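Local coordinates for protein intimin (Escherichia coli, PDB 6TPL) that serves as a bacterial adhesin, these two Ig-like domains of its extracellular passenger probably holding the adhesive tip away from the cell surface, at residues I124-K129 with V166-T171. Residues are numbered along the deposited sequence; the frame is centred on the assembly and turned at random.
Sequences ITYTVK and VTLTST
Four backbone hydrogen bonds join I124 to L168 and Y126 to V166, pairing antiparallel strands 124-132 and 163-169. The bond from Y126 N to V166 O is 2.9 Å long and nearly straight (172° at the hydrogen), and V166 N returns one to Y126 O. In the I124-L168 pair, the bond from L168 N to I124 O is 2.8 Å long but more bent, 140° at the hydrogen; the same oxygen also receives a CA-H...O contact from T167 CA at 3.3 Å.

On the buried face, the phenol of Y126 runs obliquely past L168. With CG anti to the carbonyl carbon (chi1 -65°), the ring lies beside its own backbone N and turns its CE1 edge to L168 CB, 3.8 Å away; its OH approaches L168 CD2. V194 covers I124 and Y126, while V178 packs on both Y126 and L168.

On the other, partly exposed face, T125 and T167 form the non-hydrogen-bonded pair. Their side chains lie alongside each other and point the same way, T125 OG1 being 3.6 Å from the methyl T167 CG2.

Strand 124-132 also pairs with 105-111, making it a central strand of one sheet, packed against strands 174-181 and 194-197 of the other in the Ig-like beta-sandwich.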
loop_
_atom_site.group_PDB
_atom_site.type_symbol
_atom_site.label_atom_id
_atom_site.label_comp_id
_atom_site.label_asym_id
_atom_site.label_seq_id
_atom_site.Cartn_x
_atom_site.Cartn_y
_atom_site.Cartn_z
ATOM N N ILE A 124 6.334 -1.807 15.964
ATOM C CA ILE A 124 5.466 -1.525 14.827
ATOM C C ILE A 124 4.688 -2.788 14.500
ATOM O O ILE A 124 5.270 -3.872 14.380
ATOM C CB ILE A 124 6.275 -1.035 13.615
ATOM C CG1 ILE A 124 6.822 0.370 13.900
ATOM C CG2 ILE A 124 5.397 -1.025 12.374
ATOM C CD1 ILE A 124 7.821 0.871 12.899
ATOM N N THR A 125 3.374 -2.655 14.368
ATOM C CA THR A 125 2.492 -3.793 14.167
ATOM C C THR A 125 2.109 -3.883 12.694
ATOM O O THR A 125 1.670 -2.893 12.098
ATOM C CB THR A 125 1.235 -3.679 15.035
ATOM O OG1 THR A 125 1.604 -3.546 16.411
ATOM C CG2 THR A 125 0.359 -4.920 14.860
ATOM N N TYR A 126 2.296 -5.065 12.112
ATOM C CA TYR A 126 1.935 -5.343 10.729
ATOM C C TYR A 126 0.761 -6.305 10.715
ATOM O O TYR A 126 0.781 -7.315 11.424
ATOM C CB TYR A 126 3.100 -5.959 9.956
ATOM C CG TYR A 126 4.283 -5.047 9.782
ATOM C CD1 TYR A 126 5.214 -4.886 10.797
ATOM C CD2 TYR A 126 4.472 -4.355 8.601
ATOM C CE1 TYR A 126 6.299 -4.054 10.645
ATOM C CE2 TYR A 126 5.552 -3.518 8.432
ATOM C CZ TYR A 126 6.465 -3.370 9.459
ATOM O OH TYR A 126 7.546 -2.540 9.306
ATOM N N THR A 127 -0.241 -6.009 9.891
ATOM C CA THR A 127 -1.443 -6.825 9.790
ATOM C C THR A 127 -1.668 -7.185 8.329
ATOM O O THR A 127 -1.809 -6.298 7.480
ATOM C CB THR A 127 -2.655 -6.090 10.366
ATOM O OG1 THR A 127 -2.405 -5.742 11.738
ATOM C CG2 THR A 127 -3.905 -6.956 10.289
ATOM N N VAL A 128 -1.688 -8.482 8.043
ATOM C CA VAL A 128 -1.931 -9.010 6.707
ATOM C C VAL A 128 -3.310 -9.653 6.696
ATOM O O VAL A 128 -3.754 -10.224 7.698
ATOM C CB VAL A 128 -0.851 -10.032 6.300
ATOM C CG1 VAL A 128 -1.331 -10.865 5.130
ATOM C CG2 VAL A 128 0.449 -9.320 5.974
ATOM N N LYS A 129 -3.989 -9.551 5.557
ATOM C CA LYS A 129 -5.261 -10.224 5.341
ATOM C C LYS A 129 -5.125 -11.178 4.163
ATOM O O LYS A 129 -4.469 -10.858 3.167
ATOM C CB LYS A 129 -6.391 -9.228 5.079
ATOM C CG LYS A 129 -7.779 -9.811 5.291
ATOM C CD LYS A 129 -8.858 -8.810 4.922
ATOM C CE LYS A 129 -10.240 -9.296 5.329
ATOM N NZ LYS A 129 -11.283 -8.275 5.020
ATOM N N VAL A 166 2.012 -9.539 13.202
ATOM C CA VAL A 166 3.276 -9.650 13.916
ATOM C C VAL A 166 3.705 -8.241 14.295
ATOM O O VAL A 166 3.240 -7.254 13.720
ATOM C CB VAL A 166 4.381 -10.335 13.082
ATOM C CG1 VAL A 166 4.005 -11.775 12.778
ATOM C CG2 VAL A 166 4.663 -9.544 11.801
ATOM N N THR A 167 4.603 -8.154 15.272
ATOM C CA THR A 167 5.203 -6.887 15.659
ATOM C C THR A 167 6.690 -6.910 15.338
ATOM O O THR A 167 7.313 -7.972 15.242
ATOM C CB THR A 167 5.004 -6.585 17.149
ATOM O OG1 THR A 167 5.518 -7.654 17.950
ATOM C CG2 THR A 167 3.534 -6.372 17.461
ATOM N N LEU A 168 7.255 -5.715 15.181
ATOM C CA LEU A 168 8.656 -5.532 14.826
ATOM C C LEU A 168 9.274 -4.507 15.763
ATOM O O LEU A 168 8.742 -3.401 15.917
ATOM C CB LEU A 168 8.802 -5.069 13.374
ATOM C CG LEU A 168 10.224 -4.809 12.856
ATOM C CD1 LEU A 168 10.918 -6.138 12.596
ATOM C CD2 LEU A 168 10.189 -3.941 11.609
ATOM N N THR A 169 10.385 -4.879 16.390
ATOM C CA THR A 169 11.200 -3.952 17.162
ATOM C C THR A 169 12.610 -3.925 16.586
ATOM O O THR A 169 12.990 -4.768 15.772
ATOM C CB THR A 169 11.256 -4.341 18.646
ATOM O OG1 THR A 169 11.798 -5.663 18.775
ATOM C CG2 THR A 169 9.872 -4.285 19.263
ATOM N N SER A 170 13.402 -2.949 17.021
ATOM C CA SER A 170 14.793 -2.881 16.597
ATOM C C SER A 170 15.616 -2.162 17.655
ATOM O O SER A 170 15.200 -1.131 18.192
ATOM C CB SER A 170 14.947 -2.173 15.247
ATOM O OG SER A 170 16.310 -2.138 14.832
ATOM N N THR A 171 16.789 -2.720 17.946
ATOM C CA THR A 171 17.756 -2.080 18.824
ATOM C C THR A 171 18.727 -1.174 18.073
ATOM O O THR A 171 19.565 -0.531 18.708
ATOM C CB THR A 171 18.556 -3.128 19.607
ATOM O OG1 THR A 171 19.271 -3.977 18.702
ATOM C CG2 THR A 171 17.632 -3.978 20.464
#